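Local coordinates for mandelate racemase/muconate lactonizing enzyme family protein (Roseovarius sp. TM1035, PDB 3T9P) that is of unconfirmed function but, as a member of the enolase superfamily, probably catalyses isomerisation or elimination of an acid substrate by abstracting a proton beside its carboxylate, at residues N33-V39 with Q52-A58; P96-R101 with D259-S263; L311-M316 with L348-Y354; Q68-H72 with I88-E92. All coordinates share one frame; numbering follows the deposited sequence.

Overall arrangement
From the N terminus, contact 1 comes first, closing the beta hairpin of strands 37-43 and 48-52 at its open end. Contact 4 then pairs the end of helix 58-73 with that of helix 82-91. Contact 2 spans far more chain, joining the start of helix 98-119 to the barrel segment 259-263, and contact 3 closes a loop late in the barrel domain. The four follow in series, with no nesting or crossing. Contacts 1 and 3 nevertheless meet across the domain boundary through Gln52, contacts 1 and 2 through Asn57 and Tyr99, and contacts 2 and 4 through Tyr89 and Arg101. Contacts 1, 2 and 4 also touch the second subunit; contact 3 does not.

Contact 1: N33-V39 with Q52-A58; sequences NEFVGFV and QVSTYNA
The Phe38 ring takes Val36 CG1 on one face, set off toward the rim, while the amide of Gln52 comes to it obliquely, with Gln52 OE1 3.3 Å from Phe38 CE1 and the two planes 69° apart. The Phe35 ring is met at its edge by Tyr56, CD1 to CD1 at 4.2 Å, and the Tyr56 ring carries Thr55 CB over one face. Trp344 stacks on Phe35 and Trp377 meets Phe38 edge to face. With CG anti to the backbone N (chi1 -173°) and its chain extended, Gln52 carries its amide past the Phe38 ring on the face these two residues share. OE1 accepts from Leu313 N and NE2 bonds to Ser312 OG, both in the barrel domain, while NE2 also donates back to Val53 O. Phe38 and Gln52 form an antiparallel non-hydrogen-bonded pair at the edge of the capping-domain sheet of this enolase-superfamily fold. Beyond it the strands part into two loops, which in relatives lie over the mouth of the barrel, and formic acid sits about 4 Å from the Tyr56 side chain. Val53 N bonds to Gly37 O at 3.0 Å, and a water bridges Gly37 N and Val53 O. Further along, Tyr56 N donates to Phe35 O at 3.0 Å in a nearly straight bond (171°), and Ala58 N to Glu34 O at 2.9 Å. Ala58 CB fits beneath the turn, 3.3 Å from Val36 N. Asn33 OD1 accepts from Phe35 N in an Asx turn and from Val36 N, on the opposite face, extending it to an Asx motif.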
# COMPACT_ATOMS: atom_id res chain seq x y z
N ASN A 33 6.46 -20.91 1.18
CA ASN A 33 7.44 -20.74 2.21
C ASN A 33 7.57 -19.23 2.41
O ASN A 33 6.81 -18.51 1.85
CB ASN A 33 8.74 -21.47 2.03
CG ASN A 33 9.58 -20.97 0.86
OD1 ASN A 33 9.50 -19.87 0.41
ND2 ASN A 33 10.41 -21.85 0.40
N GLU A 34 8.46 -18.78 3.26
CA GLU A 34 8.68 -17.38 3.48
C GLU A 34 9.06 -16.60 2.21
O GLU A 34 8.79 -15.46 2.12
CB GLU A 34 9.78 -17.14 4.51
CG GLU A 34 9.31 -16.30 5.64
CD GLU A 34 10.22 -16.32 6.94
OE1 GLU A 34 10.96 -15.38 7.16
OE2 GLU A 34 10.14 -17.26 7.73
N PHE A 35 9.73 -17.25 1.28
CA PHE A 35 10.23 -16.64 0.09
C PHE A 35 9.30 -16.65 -1.11
O PHE A 35 9.33 -15.72 -1.86
CB PHE A 35 11.60 -17.16 -0.28
CG PHE A 35 12.62 -16.82 0.70
CD1 PHE A 35 13.14 -15.58 0.77
CD2 PHE A 35 13.00 -17.73 1.64
CE1 PHE A 35 14.05 -15.27 1.71
CE2 PHE A 35 13.91 -17.42 2.59
CZ PHE A 35 14.41 -16.21 2.63
N VAL A 36 8.51 -17.69 -1.29
CA VAL A 36 7.82 -17.82 -2.61
C VAL A 36 6.53 -18.49 -2.37
O VAL A 36 6.50 -19.32 -1.45
CB VAL A 36 8.61 -18.69 -3.66
CG1 VAL A 36 7.88 -18.55 -5.03
CG2 VAL A 36 9.94 -18.18 -3.86
N GLY A 37 5.46 -18.18 -3.14
CA GLY A 37 4.14 -18.80 -2.91
C GLY A 37 3.64 -19.06 -4.33
O GLY A 37 3.45 -18.08 -5.09
N PHE A 38 3.37 -20.31 -4.70
CA PHE A 38 2.66 -20.63 -5.93
C PHE A 38 1.14 -20.79 -5.73
O PHE A 38 0.69 -21.20 -4.68
CB PHE A 38 3.23 -21.89 -6.59
CG PHE A 38 4.65 -21.74 -6.98
CD1 PHE A 38 5.01 -20.90 -8.05
CD2 PHE A 38 5.65 -22.39 -6.27
CE1 PHE A 38 6.39 -20.74 -8.41
CE2 PHE A 38 7.01 -22.28 -6.63
CZ PHE A 38 7.38 -21.43 -7.67
N VAL A 39 0.38 -20.48 -6.78
CA VAL A 39 -1.05 -20.53 -6.74
C VAL A 39 -1.49 -21.50 -7.86
O VAL A 39 -1.03 -21.39 -9.03
CB VAL A 39 -1.70 -19.12 -6.99
CG1 VAL A 39 -3.29 -19.26 -7.14
CG2 VAL A 39 -1.35 -18.12 -5.78
N GLN A 52 1.92 -17.35 -9.34
CA GLN A 52 2.76 -17.06 -8.21
C GLN A 52 2.48 -15.66 -7.66
O GLN A 52 2.27 -14.74 -8.41
CB GLN A 52 4.25 -17.19 -8.61
CG GLN A 52 5.28 -17.09 -7.53
CD GLN A 52 6.68 -16.74 -8.03
OE1 GLN A 52 7.36 -17.54 -8.58
NE2 GLN A 52 7.07 -15.55 -7.79
N VAL A 53 2.46 -15.57 -6.34
CA VAL A 53 2.40 -14.31 -5.63
C VAL A 53 3.81 -13.69 -5.69
O VAL A 53 4.72 -14.34 -6.06
CB VAL A 53 1.85 -14.42 -4.18
CG1 VAL A 53 0.48 -15.14 -4.12
CG2 VAL A 53 2.82 -15.03 -3.28
N SER A 54 3.93 -12.43 -5.35
CA SER A 54 5.21 -11.79 -5.31
C SER A 54 6.13 -12.55 -4.33
O SER A 54 5.71 -13.06 -3.36
CB SER A 54 5.10 -10.35 -4.82
OG SER A 54 6.33 -9.76 -4.76
N THR A 55 7.39 -12.62 -4.68
CA THR A 55 8.37 -13.15 -3.75
C THR A 55 8.52 -12.19 -2.53
O THR A 55 8.13 -11.06 -2.57
CB THR A 55 9.73 -13.34 -4.41
OG1 THR A 55 10.10 -12.16 -5.11
CG2 THR A 55 9.75 -14.54 -5.33
N TYR A 56 9.03 -12.76 -1.45
CA TYR A 56 9.37 -12.10 -0.21
C TYR A 56 8.18 -11.94 0.75
O TYR A 56 7.19 -11.36 0.42
CB TYR A 56 10.15 -10.81 -0.41
CG TYR A 56 11.40 -10.96 -1.25
CD1 TYR A 56 12.47 -11.72 -0.81
CD2 TYR A 56 11.49 -10.37 -2.50
CE1 TYR A 56 13.60 -11.86 -1.56
CE2 TYR A 56 12.62 -10.51 -3.26
CZ TYR A 56 13.66 -11.27 -2.81
OH TYR A 56 14.76 -11.41 -3.53
N ASN A 57 8.32 -12.49 1.95
CA ASN A 57 7.26 -12.50 2.92
C ASN A 57 6.02 -13.18 2.29
O ASN A 57 4.90 -12.82 2.54
CB ASN A 57 6.97 -11.10 3.47
CG ASN A 57 8.06 -10.60 4.41
OD1 ASN A 57 8.42 -9.47 4.35
ND2 ASN A 57 8.55 -11.45 5.25
N ALA A 58 6.28 -14.18 1.47
CA ALA A 58 5.29 -14.88 0.68
C ALA A 58 4.23 -15.54 1.56
O ALA A 58 3.12 -15.61 1.18
CB ALA A 58 5.94 -15.89 -0.35
O HOH W 1 6.18 -15.69 -4.09

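Contact 2: P96-R101 with D259-S263; sequences PGSYLR and DCEYS
Glu261 OE2 is gripped from opposite faces of its carboxylate plane by Gly97 N at 2.9 Å and by Arg101 NE at 2.8 Å. The arginine bond is nearly straight (176°) and lies in the guanidinium plane. Arg101 NH2 completes a side-on, two-nitrogen salt bridge by reaching Glu261 OE1 at 2.8 Å, on the syn lone pair, with guanidinium and carboxylate planes 31° apart. Both side chains bend at chi2 and cross at about a right angle; the three bonds to its two oxygens hold the carboxylate against rotation. Gly97 and Glu261 each precede a helix, so the contact pins the start of helix 98-119 in the capping domain to the start of helix 262-270, which follows barrel strand 252-255: a seam between the two domains of the enolase-type fold. Gly97 has backbone angles that themselves call for glycine, and Cys260 SG packs against its backbone, 3.6 Å from Gly97 C. Arg101 also makes a cation-pi contact with Tyr89. On the barrel side, Arg289 donates to Cys260 O and forms a long, weak ion pair with Glu261 OE1.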
# COMPACT_ATOMS: atom_id res chain seq x y z
N PRO A 96 -5.14 -0.21 0.21
CA PRO A 96 -4.32 0.11 -0.96
C PRO A 96 -2.79 -0.22 -0.71
O PRO A 96 -2.36 -0.17 0.40
CB PRO A 96 -4.58 1.63 -1.15
CG PRO A 96 -4.71 2.10 0.27
CD PRO A 96 -5.64 1.03 0.88
N GLY A 97 -2.01 -0.50 -1.74
CA GLY A 97 -0.52 -0.57 -1.56
C GLY A 97 -0.09 -2.04 -1.75
O GLY A 97 -0.89 -2.91 -2.22
N SER A 98 1.10 -2.36 -1.25
CA SER A 98 1.82 -3.46 -1.76
C SER A 98 1.20 -4.85 -1.45
O SER A 98 1.14 -5.69 -2.33
CB SER A 98 3.24 -3.38 -1.26
OG SER A 98 3.99 -4.51 -1.78
N TYR A 99 0.84 -5.17 -0.20
CA TYR A 99 0.51 -6.61 0.04
C TYR A 99 -0.72 -7.08 -0.68
O TYR A 99 -0.75 -8.17 -1.12
CB TYR A 99 0.30 -6.86 1.53
CG TYR A 99 1.57 -7.28 2.22
CD1 TYR A 99 2.09 -8.56 2.01
CD2 TYR A 99 2.20 -6.43 3.14
CE1 TYR A 99 3.23 -8.91 2.63
CE2 TYR A 99 3.34 -6.82 3.84
CZ TYR A 99 3.84 -8.07 3.54
OH TYR A 99 4.94 -8.53 4.25
N LEU A 100 -1.75 -6.29 -0.86
CA LEU A 100 -2.91 -6.75 -1.62
C LEU A 100 -2.50 -7.09 -3.07
O LEU A 100 -2.96 -8.02 -3.61
CB LEU A 100 -4.01 -5.71 -1.63
CG LEU A 100 -5.41 -6.04 -2.18
CD1 LEU A 100 -6.19 -6.94 -1.35
CD2 LEU A 100 -6.20 -4.83 -2.54
N ARG A 101 -1.67 -6.25 -3.65
CA ARG A 101 -1.16 -6.45 -4.99
C ARG A 101 -0.27 -7.70 -5.15
O ARG A 101 -0.38 -8.45 -6.08
CB ARG A 101 -0.44 -5.21 -5.46
CG ARG A 101 -1.27 -3.90 -5.46
CD ARG A 101 -2.70 -4.01 -5.79
NE ARG A 101 -3.45 -2.75 -5.92
CZ ARG A 101 -4.59 -2.64 -6.56
NH1 ARG A 101 -5.09 -3.69 -7.12
NH2 ARG A 101 -5.23 -1.50 -6.66
N ASP A 259 6.32 1.10 -7.46
CA ASP A 259 5.04 1.77 -7.64
C ASP A 259 3.98 0.76 -7.97
O ASP A 259 4.17 0.05 -8.94
CB ASP A 259 5.19 2.79 -8.80
CG ASP A 259 5.87 4.05 -8.31
OD1 ASP A 259 7.12 4.11 -8.18
OD2 ASP A 259 5.12 4.97 -7.93
N CYS A 260 2.91 0.63 -7.16
CA CYS A 260 1.96 -0.43 -7.42
C CYS A 260 0.48 0.02 -7.62
O CYS A 260 -0.39 -0.81 -7.95
CB CYS A 260 2.00 -1.51 -6.32
SG CYS A 260 1.52 -0.92 -4.71
N GLU A 261 0.20 1.29 -7.43
CA GLU A 261 -1.15 1.84 -7.59
C GLU A 261 -1.10 2.87 -8.73
O GLU A 261 -0.14 3.65 -8.84
CB GLU A 261 -1.54 2.66 -6.34
CG GLU A 261 -1.62 1.77 -5.04
CD GLU A 261 -2.66 0.60 -5.25
OE1 GLU A 261 -3.73 0.76 -5.93
OE2 GLU A 261 -2.45 -0.48 -4.65
N TYR A 262 -2.13 2.90 -9.57
CA TYR A 262 -2.21 3.81 -10.71
C TYR A 262 -2.02 5.32 -10.34
O TYR A 262 -1.37 6.12 -11.04
CB TYR A 262 -3.50 3.55 -11.48
CG TYR A 262 -3.70 2.13 -12.01
CD1 TYR A 262 -2.62 1.35 -12.48
CD2 TYR A 262 -4.97 1.59 -12.08
CE1 TYR A 262 -2.86 0.06 -12.95
CE2 TYR A 262 -5.25 0.41 -12.67
CZ TYR A 262 -4.15 -0.38 -13.06
OH TYR A 262 -4.38 -1.59 -13.54
N SER A 263 -2.51 5.70 -9.17
CA SER A 263 -2.41 7.10 -8.77
C SER A 263 -0.96 7.46 -8.65
O SER A 263 -0.65 8.56 -8.97
CB SER A 263 -3.17 7.40 -7.44
OG SER A 263 -2.59 6.67 -6.40

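Contact 3: L311-M316 with L348-Y354; sequences LSLVTM and LFLGDPY
Residues 311-316 turn from a loop into helix 313-322. The segment 348-354, without regular structure, curves past that helix start, the closest CA atoms being those of Ser312 and Leu348 at 7.3 Å. Both segments belong to the modified beta/alpha barrel of the enolase superfamily: the helix leads to barrel strand 332-335, and the loop follows it. Ser312 is the N-cap, though its bond from Val314 N is weak, and its OG also bonds to Asn310. Tyr354 points its hydroxyl into the first helical turn. OH accepts from Met316 N at 2.9 Å (142°) and gives a weak bond to Ser312 O at 2.7 Å, thus bridging the two groups that a direct helical bond would have joined. Leu311 CD2 lies over one face of this ring, 4.2 Å from its centroid, in a CH-pi contact, while Thr315 CG2 comes obliquely to CE1 at 3.6 Å. A phenylalanine in place of Tyr354 could keep these ring contacts, but would probably leave Met316 N and Ser312 O without the hydroxyl that links them. Phe349 turns its edge to the backbone, with CE2 3.4 Å from Leu311 O and CZ close to Leu313 N, whose hydrogen goes to Gln52 OE1 of the capping domain; Leu348 CB sits over the centre of its ring. Met316, folded at chi2 and chi3, brings CE to 4.0 Å from Pro353 CB.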
# COMPACT_ATOMS: atom_id res chain seq x y z
N LEU A 311 14.96 -15.29 -10.05
CA LEU A 311 14.48 -16.31 -10.93
C LEU A 311 13.32 -17.12 -10.37
O LEU A 311 13.19 -18.34 -10.68
CB LEU A 311 15.63 -17.16 -11.52
CG LEU A 311 16.75 -16.30 -12.20
CD1 LEU A 311 17.92 -17.21 -12.78
CD2 LEU A 311 16.13 -15.47 -13.33
N SER A 312 12.42 -16.43 -9.62
CA SER A 312 11.11 -17.01 -9.44
C SER A 312 10.33 -16.86 -10.77
O SER A 312 10.94 -16.59 -11.78
CB SER A 312 10.44 -16.35 -8.29
OG SER A 312 9.99 -15.06 -8.64
N LEU A 313 9.01 -17.00 -10.77
CA LEU A 313 8.25 -16.88 -12.00
C LEU A 313 8.30 -15.41 -12.60
O LEU A 313 7.96 -15.17 -13.77
CB LEU A 313 6.81 -17.24 -11.67
CG LEU A 313 5.95 -17.35 -12.94
CD1 LEU A 313 6.38 -18.49 -13.75
CD2 LEU A 313 4.43 -17.39 -12.59
N VAL A 314 8.59 -14.45 -11.74
CA VAL A 314 8.59 -13.03 -12.19
C VAL A 314 9.41 -12.86 -13.50
O VAL A 314 9.05 -12.09 -14.37
CB VAL A 314 9.02 -12.07 -11.04
CG1 VAL A 314 10.52 -12.29 -10.61
CG2 VAL A 314 8.77 -10.53 -11.45
N THR A 315 10.54 -13.54 -13.62
CA THR A 315 11.33 -13.37 -14.81
C THR A 315 10.59 -13.91 -16.07
O THR A 315 10.53 -13.18 -17.10
CB THR A 315 12.81 -13.90 -14.61
OG1 THR A 315 13.44 -13.08 -13.61
CG2 THR A 315 13.71 -13.78 -16.02
N MET A 316 10.03 -15.07 -15.99
CA MET A 316 9.25 -15.64 -17.14
C MET A 316 8.01 -14.77 -17.46
O MET A 316 7.74 -14.48 -18.62
CB MET A 316 8.80 -17.11 -16.84
CG MET A 316 8.04 -17.81 -18.07
SD MET A 316 9.07 -17.68 -19.58
CE MET A 316 10.33 -18.88 -19.17
N LEU A 348 12.97 -24.51 -7.96
CA LEU A 348 11.57 -24.15 -8.11
C LEU A 348 10.97 -24.81 -9.31
O LEU A 348 9.82 -25.32 -9.21
CB LEU A 348 11.36 -22.62 -8.22
CG LEU A 348 11.84 -21.83 -7.06
CD1 LEU A 348 11.67 -20.30 -7.39
CD2 LEU A 348 11.16 -22.24 -5.75
N PHE A 349 11.72 -24.82 -10.45
CA PHE A 349 11.15 -25.27 -11.70
C PHE A 349 11.96 -26.50 -12.23
O PHE A 349 13.14 -26.61 -11.94
CB PHE A 349 11.26 -24.12 -12.73
CG PHE A 349 10.59 -22.87 -12.21
CD1 PHE A 349 9.23 -22.87 -11.97
CD2 PHE A 349 11.35 -21.70 -11.95
CE1 PHE A 349 8.54 -21.68 -11.46
CE2 PHE A 349 10.68 -20.50 -11.48
CZ PHE A 349 9.27 -20.53 -11.21
N LEU A 350 11.31 -27.35 -13.00
CA LEU A 350 12.00 -28.45 -13.70
C LEU A 350 12.56 -27.93 -15.03
O LEU A 350 12.07 -26.89 -15.56
CB LEU A 350 11.01 -29.58 -13.98
CG LEU A 350 10.43 -30.25 -12.70
CD1 LEU A 350 9.32 -31.25 -12.93
CD2 LEU A 350 11.54 -30.80 -11.81
N GLY A 351 13.60 -28.60 -15.56
CA GLY A 351 14.17 -28.17 -16.86
C GLY A 351 15.02 -26.87 -16.79
O GLY A 351 15.64 -26.53 -15.82
N ASP A 352 15.06 -26.10 -17.82
CA ASP A 352 15.98 -25.00 -17.73
C ASP A 352 15.25 -23.82 -18.40
O ASP A 352 15.65 -23.35 -19.46
CB ASP A 352 17.22 -25.41 -18.53
CG ASP A 352 18.38 -24.47 -18.31
OD1 ASP A 352 18.35 -23.69 -17.34
OD2 ASP A 352 19.31 -24.51 -19.13
N PRO A 353 14.16 -23.35 -17.79
CA PRO A 353 13.36 -22.25 -18.46
C PRO A 353 14.16 -20.93 -18.62
O PRO A 353 13.87 -20.14 -19.55
CB PRO A 353 12.12 -22.10 -17.53
CG PRO A 353 12.64 -22.59 -16.15
CD PRO A 353 13.60 -23.77 -16.49
N TYR A 354 15.17 -20.73 -17.78
CA TYR A 354 16.00 -19.50 -17.84
C TYR A 354 17.38 -19.68 -18.48
O TYR A 354 18.30 -18.84 -18.25
CB TYR A 354 16.10 -18.86 -16.46
CG TYR A 354 14.72 -18.47 -15.90
CD1 TYR A 354 13.87 -17.63 -16.61
CD2 TYR A 354 14.29 -18.92 -14.64
CE1 TYR A 354 12.66 -17.24 -16.10
CE2 TYR A 354 13.01 -18.55 -14.10
CZ TYR A 354 12.22 -17.69 -14.82
OH TYR A 354 10.96 -17.28 -14.38

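Contact 4: Q68-H72 with I88-E92; sequences QIAPH and IYERE
His72 and Glu92 close the tight part of this contact with a short hydrogen bond, NE2 to OE2 at 2.6 Å. It is nearly straight (173°), lies in the imidazole plane and uses the anti lone pair of the carboxylate, which is turned 51° from the ring. Below it the packing is apolar: Ile88 CG1 meets His72 CB at 3.6 Å, and Ile88 CG2 meets Ile69 CD1 at 3.8 Å. Both isoleucines continue onto helix 98-119, touching Leu107. Gln68 crosses Glu92 obliquely, its CB 3.7 Å from Glu92 CD. Gln68 O is buried here with no partner in the model; the helix is kinked at this point, and His72 N bonds to Ile69 O. The solvent side is looser. There Arg91 lays CB over one face of the His72 ring, 3.9 Å from the centroid, in a CH-pi contact, but bends at chi2 and chi3, and its guanidinium leads away from the histidine. Exchanging His72 for alanine would probably leave Glu92 OE2 without the donor on its anti lone pair and open a gap beneath Arg91 CB. Nearby, Glu90 forms a salt bridge with Arg176 of the second subunit. Here the C-terminal part of helix 58-73 runs roughly antiparallel to the end of helix 82-91, a helix pair of the capping domain joined by a His-carboxylate hydrogen bond beside the dimer interface.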
# COMPACT_ATOMS: atom_id res chain seq x y z
N GLN A 68 -8.38 -12.06 1.54
CA GLN A 68 -8.78 -10.93 0.77
C GLN A 68 -8.86 -11.00 -0.77
O GLN A 68 -9.44 -10.14 -1.36
CB GLN A 68 -8.01 -9.68 1.23
CG GLN A 68 -8.14 -9.36 2.69
CD GLN A 68 -7.22 -8.27 3.16
OE1 GLN A 68 -7.60 -7.12 3.18
NE2 GLN A 68 -6.06 -8.61 3.52
N ILE A 69 -8.28 -12.01 -1.38
CA ILE A 69 -8.41 -12.22 -2.81
C ILE A 69 -9.42 -13.34 -3.13
O ILE A 69 -10.38 -13.10 -3.79
CB ILE A 69 -7.04 -12.51 -3.49
CG1 ILE A 69 -6.01 -11.43 -3.16
CG2 ILE A 69 -7.18 -12.76 -5.00
CD1 ILE A 69 -6.19 -10.20 -3.73
N ALA A 70 -9.21 -14.51 -2.60
CA ALA A 70 -10.01 -15.72 -2.91
C ALA A 70 -11.50 -15.57 -2.69
O ALA A 70 -12.23 -15.97 -3.58
CB ALA A 70 -9.49 -16.91 -2.13
N PRO A 71 -11.95 -14.89 -1.59
CA PRO A 71 -13.41 -14.82 -1.39
C PRO A 71 -14.12 -14.08 -2.48
O PRO A 71 -15.30 -14.40 -2.76
CB PRO A 71 -13.56 -14.08 -0.03
CG PRO A 71 -12.32 -14.57 0.71
CD PRO A 71 -11.23 -14.38 -0.40
N HIS A 72 -13.45 -13.12 -3.12
CA HIS A 72 -14.08 -12.35 -4.13
C HIS A 72 -13.95 -13.01 -5.49
O HIS A 72 -14.72 -12.69 -6.40
CB HIS A 72 -13.47 -10.92 -4.17
CG HIS A 72 -13.48 -10.25 -2.84
ND1 HIS A 72 -14.65 -9.98 -2.17
CD2 HIS A 72 -12.48 -9.85 -2.03
CE1 HIS A 72 -14.37 -9.48 -0.97
NE2 HIS A 72 -13.05 -9.36 -0.88
N ILE A 88 -12.19 -6.72 -6.81
CA ILE A 88 -11.45 -7.10 -5.58
C ILE A 88 -10.98 -5.85 -4.84
O ILE A 88 -11.17 -5.69 -3.63
CB ILE A 88 -10.26 -8.01 -5.95
CG1 ILE A 88 -10.90 -9.41 -6.27
CG2 ILE A 88 -9.20 -8.04 -4.75
CD1 ILE A 88 -9.91 -10.30 -7.10
N TYR A 89 -10.32 -4.95 -5.57
CA TYR A 89 -9.79 -3.71 -4.90
C TYR A 89 -10.93 -2.87 -4.32
O TYR A 89 -10.87 -2.47 -3.14
CB TYR A 89 -8.89 -2.92 -5.86
CG TYR A 89 -8.44 -1.58 -5.31
CD1 TYR A 89 -7.61 -1.46 -4.17
CD2 TYR A 89 -8.83 -0.41 -5.97
CE1 TYR A 89 -7.26 -0.16 -3.64
CE2 TYR A 89 -8.42 0.86 -5.49
CZ TYR A 89 -7.65 0.97 -4.33
OH TYR A 89 -7.26 2.25 -3.91
N GLU A 90 -12.04 -2.73 -5.06
CA GLU A 90 -13.23 -2.05 -4.50
C GLU A 90 -13.79 -2.66 -3.28
O GLU A 90 -14.12 -1.89 -2.37
CB GLU A 90 -14.37 -1.91 -5.57
CG GLU A 90 -13.85 -1.16 -6.77
CD GLU A 90 -14.78 -1.34 -7.96
OE1 GLU A 90 -15.43 -2.43 -8.08
OE2 GLU A 90 -14.84 -0.42 -8.75
N ARG A 91 -13.87 -4.00 -3.17
CA ARG A 91 -14.30 -4.60 -1.90
C ARG A 91 -13.24 -4.44 -0.83
O ARG A 91 -13.57 -4.44 0.37
CB ARG A 91 -14.69 -6.10 -2.04
CG ARG A 91 -15.69 -6.34 -3.25
CD ARG A 91 -17.13 -6.03 -2.86
NE ARG A 91 -17.45 -4.60 -2.94
CZ ARG A 91 -17.72 -3.90 -4.04
NH1 ARG A 91 -17.73 -4.46 -5.25
NH2 ARG A 91 -17.96 -2.58 -3.94
N GLU A 92 -11.96 -4.37 -1.18
CA GLU A 92 -10.90 -4.27 -0.16
C GLU A 92 -10.24 -2.82 -0.21
O GLU A 92 -8.95 -2.64 -0.08
CB GLU A 92 -9.79 -5.33 -0.40
CG GLU A 92 -10.38 -6.85 -0.42
CD GLU A 92 -10.79 -7.29 0.94
OE1 GLU A 92 -10.32 -6.68 1.93
OE2 GLU A 92 -11.62 -8.23 1.04